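Local coordinates for protein PKS (Streptomyces albus, PDB 4OQJ) that probably catalyses chain-elongating condensation of acyl groups as a ketosynthase of the polyketide synthase that builds the antibiotic oxazolomycin, at residues V323-A328 against R429-S434. Sequence-based numbering, arbitrary orientation.
Sequences VSYVEA and RRAGVS
Tyr325 and Glu327 offer their carbonyls to the backbone N atoms of Gly432 and Ser434 where two parallel strands pair in the C-terminal half of the thiolase-fold ketosynthase, strand 325-327 running between strands 430-436 and 360-363. The short strand axes lie 4.6 Å apart and diverge by only 18°. Gly432 takes part through both its backbone groups: its N donates to Tyr325 O, and its O accepts a short bond of 2.7 Å from Glu327 N. Ser434 N then meets Glu327 O at 2.9 Å, with the donor nearly in line with the C=O bond. Before the regular pairing, Ser324 N donates to Arg430 O at 3.0 Å, and a water that accepts from Arg430 N lies unusually close to Ser324 OG; Trp422 NE1 also bonds to that hydroxyl.

Tyr325, Glu327, Ala431 and Val433 place their side chains on one face of the sheet, which helix 376-390 covers through Met387 and Thr384. Glu327 begins there with CB 3.8 Å from Gly432 O. CG, anti to the backbone N (chi1 171°), passes obliquely by Val433 and comes within 4.1 Å of its CG1. A bend at chi2 (67°) then carries the carboxylate away from strand 430-436. OE1 accepts a hydrogen bond of 2.7 Å from Tyr325 OH and forms a salt bridge with Lys383 NZ, while OE2 accepts the backbone N of Val365. These partners account for both oxygens of a buried carboxylate. On the other face Val326 packs against Phe348 of helix 336-348. The Tyr325 ring turns an edge to Ala431, its CD2 lying 4.2 Å from the methyl CB, while Glu327 OE1 sits at the ring edge, in its plane.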
loop_
_atom_site.group_PDB
_atom_site.type_symbol
_atom_site.label_atom_id
_atom_site.label_comp_id
_atom_site.label_asym_id
_atom_site.label_seq_id
_atom_site.Cartn_x
_atom_site.Cartn_y
_atom_site.Cartn_z
ATOM N N VAL A 323 -8.000 -20.031 -19.555
ATOM C CA VAL A 323 -7.158 -18.875 -19.845
ATOM C C VAL A 323 -6.517 -19.075 -21.214
ATOM O O VAL A 323 -5.904 -20.120 -21.439
ATOM C CB VAL A 323 -6.075 -18.695 -18.740
ATOM C CG1 VAL A 323 -5.128 -17.566 -19.075
ATOM C CG2 VAL A 323 -6.739 -18.447 -17.379
ATOM N N SER A 324 -6.658 -18.099 -22.122
ATOM C CA SER A 324 -6.198 -18.264 -23.515
ATOM C C SER A 324 -5.127 -17.263 -23.937
ATOM O O SER A 324 -4.638 -17.320 -25.071
ATOM C CB SER A 324 -7.385 -18.171 -24.499
ATOM O OG SER A 324 -8.183 -17.025 -24.251
ATOM N N TYR A 325 -4.774 -16.349 -23.037
ATOM C CA TYR A 325 -3.627 -15.453 -23.233
ATOM C C TYR A 325 -2.954 -15.148 -21.884
ATOM O O TYR A 325 -3.629 -14.881 -20.894
ATOM C CB TYR A 325 -4.038 -14.124 -23.918
ATOM C CG TYR A 325 -2.840 -13.228 -24.076
ATOM C CD1 TYR A 325 -1.875 -13.512 -25.031
ATOM C CD2 TYR A 325 -2.639 -12.136 -23.243
ATOM C CE1 TYR A 325 -0.745 -12.745 -25.153
ATOM C CE2 TYR A 325 -1.508 -11.351 -23.367
ATOM C CZ TYR A 325 -0.564 -11.666 -24.323
ATOM O OH TYR A 325 0.588 -10.916 -24.456
ATOM N N VAL A 326 -1.627 -15.177 -21.842
ATOM C CA VAL A 326 -0.900 -14.658 -20.685
ATOM C C VAL A 326 0.064 -13.565 -21.117
ATOM O O VAL A 326 0.867 -13.746 -22.034
ATOM C CB VAL A 326 -0.099 -15.763 -19.930
ATOM C CG1 VAL A 326 0.851 -15.146 -18.897
ATOM C CG2 VAL A 326 -1.037 -16.744 -19.255
ATOM N N GLU A 327 -0.028 -12.432 -20.435
ATOM C CA GLU A 327 0.917 -11.352 -20.593
ATOM C C GLU A 327 2.000 -11.579 -19.550
ATOM O O GLU A 327 1.797 -11.339 -18.360
ATOM C CB GLU A 327 0.235 -9.986 -20.435
ATOM C CG GLU A 327 1.179 -8.761 -20.356
ATOM C CD GLU A 327 1.936 -8.472 -21.666
ATOM O OE1 GLU A 327 1.581 -9.029 -22.729
ATOM O OE2 GLU A 327 2.891 -7.669 -21.624
ATOM N N ALA A 328 3.134 -12.068 -20.027
ATOM C CA ALA A 328 4.289 -12.382 -19.209
ATOM C C ALA A 328 4.984 -11.132 -18.700
ATOM O O ALA A 328 4.879 -10.061 -19.292
ATOM C CB ALA A 328 5.261 -13.204 -20.002
ATOM N N ARG A 429 -13.548 -14.821 -22.992
ATOM C CA ARG A 429 -12.107 -14.750 -23.123
ATOM C C ARG A 429 -11.453 -14.294 -21.815
ATOM O O ARG A 429 -11.857 -13.298 -21.225
ATOM C CB ARG A 429 -11.738 -13.811 -24.259
ATOM C CG ARG A 429 -12.257 -14.285 -25.624
ATOM C CD ARG A 429 -12.257 -13.148 -26.606
ATOM N NE ARG A 429 -12.655 -13.568 -27.948
ATOM C CZ ARG A 429 -13.914 -13.745 -28.336
ATOM N NH1 ARG A 429 -14.915 -13.555 -27.483
ATOM N NH2 ARG A 429 -14.172 -14.112 -29.588
ATOM N N ARG A 430 -10.441 -15.035 -21.368
ATOM C CA ARG A 430 -9.748 -14.716 -20.130
ATOM C C ARG A 430 -8.246 -14.690 -20.338
ATOM O O ARG A 430 -7.691 -15.502 -21.101
ATOM C CB ARG A 430 -10.093 -15.725 -19.042
ATOM C CG ARG A 430 -11.525 -15.670 -18.578
ATOM C CD ARG A 430 -11.899 -16.927 -17.815
ATOM N NE ARG A 430 -13.274 -16.850 -17.343
ATOM C CZ ARG A 430 -13.957 -17.866 -16.837
ATOM N NH1 ARG A 430 -13.404 -19.072 -16.732
ATOM N NH2 ARG A 430 -15.205 -17.671 -16.439
ATOM N N ALA A 431 -7.600 -13.767 -19.632
ATOM C CA ALA A 431 -6.163 -13.608 -19.685
ATOM C C ALA A 431 -5.557 -13.514 -18.298
ATOM O O ALA A 431 -6.236 -13.156 -17.321
ATOM C CB ALA A 431 -5.799 -12.362 -20.487
ATOM N N GLY A 432 -4.266 -13.825 -18.228
ATOM C CA GLY A 432 -3.471 -13.526 -17.053
ATOM C C GLY A 432 -2.438 -12.447 -17.350
ATOM O O GLY A 432 -1.925 -12.344 -18.469
ATOM N N VAL A 433 -2.134 -11.649 -16.340
ATOM C CA VAL A 433 -1.115 -10.624 -16.435
ATOM C C VAL A 433 -0.167 -10.739 -15.251
ATOM O O VAL A 433 -0.600 -10.619 -14.096
ATOM C CB VAL A 433 -1.733 -9.222 -16.445
ATOM C CG1 VAL A 433 -0.658 -8.175 -16.695
ATOM C CG2 VAL A 433 -2.835 -9.134 -17.468
ATOM N N SER A 434 1.119 -10.947 -15.532
ATOM C CA SER A 434 2.137 -11.094 -14.491
ATOM C C SER A 434 3.049 -9.892 -14.370
ATOM O O SER A 434 3.373 -9.238 -15.357
ATOM C CB SER A 434 3.000 -12.324 -14.771
ATOM O OG SER A 434 2.227 -13.500 -14.676
HETATM O O HOH W 1 -10.037 -17.555 -22.639
#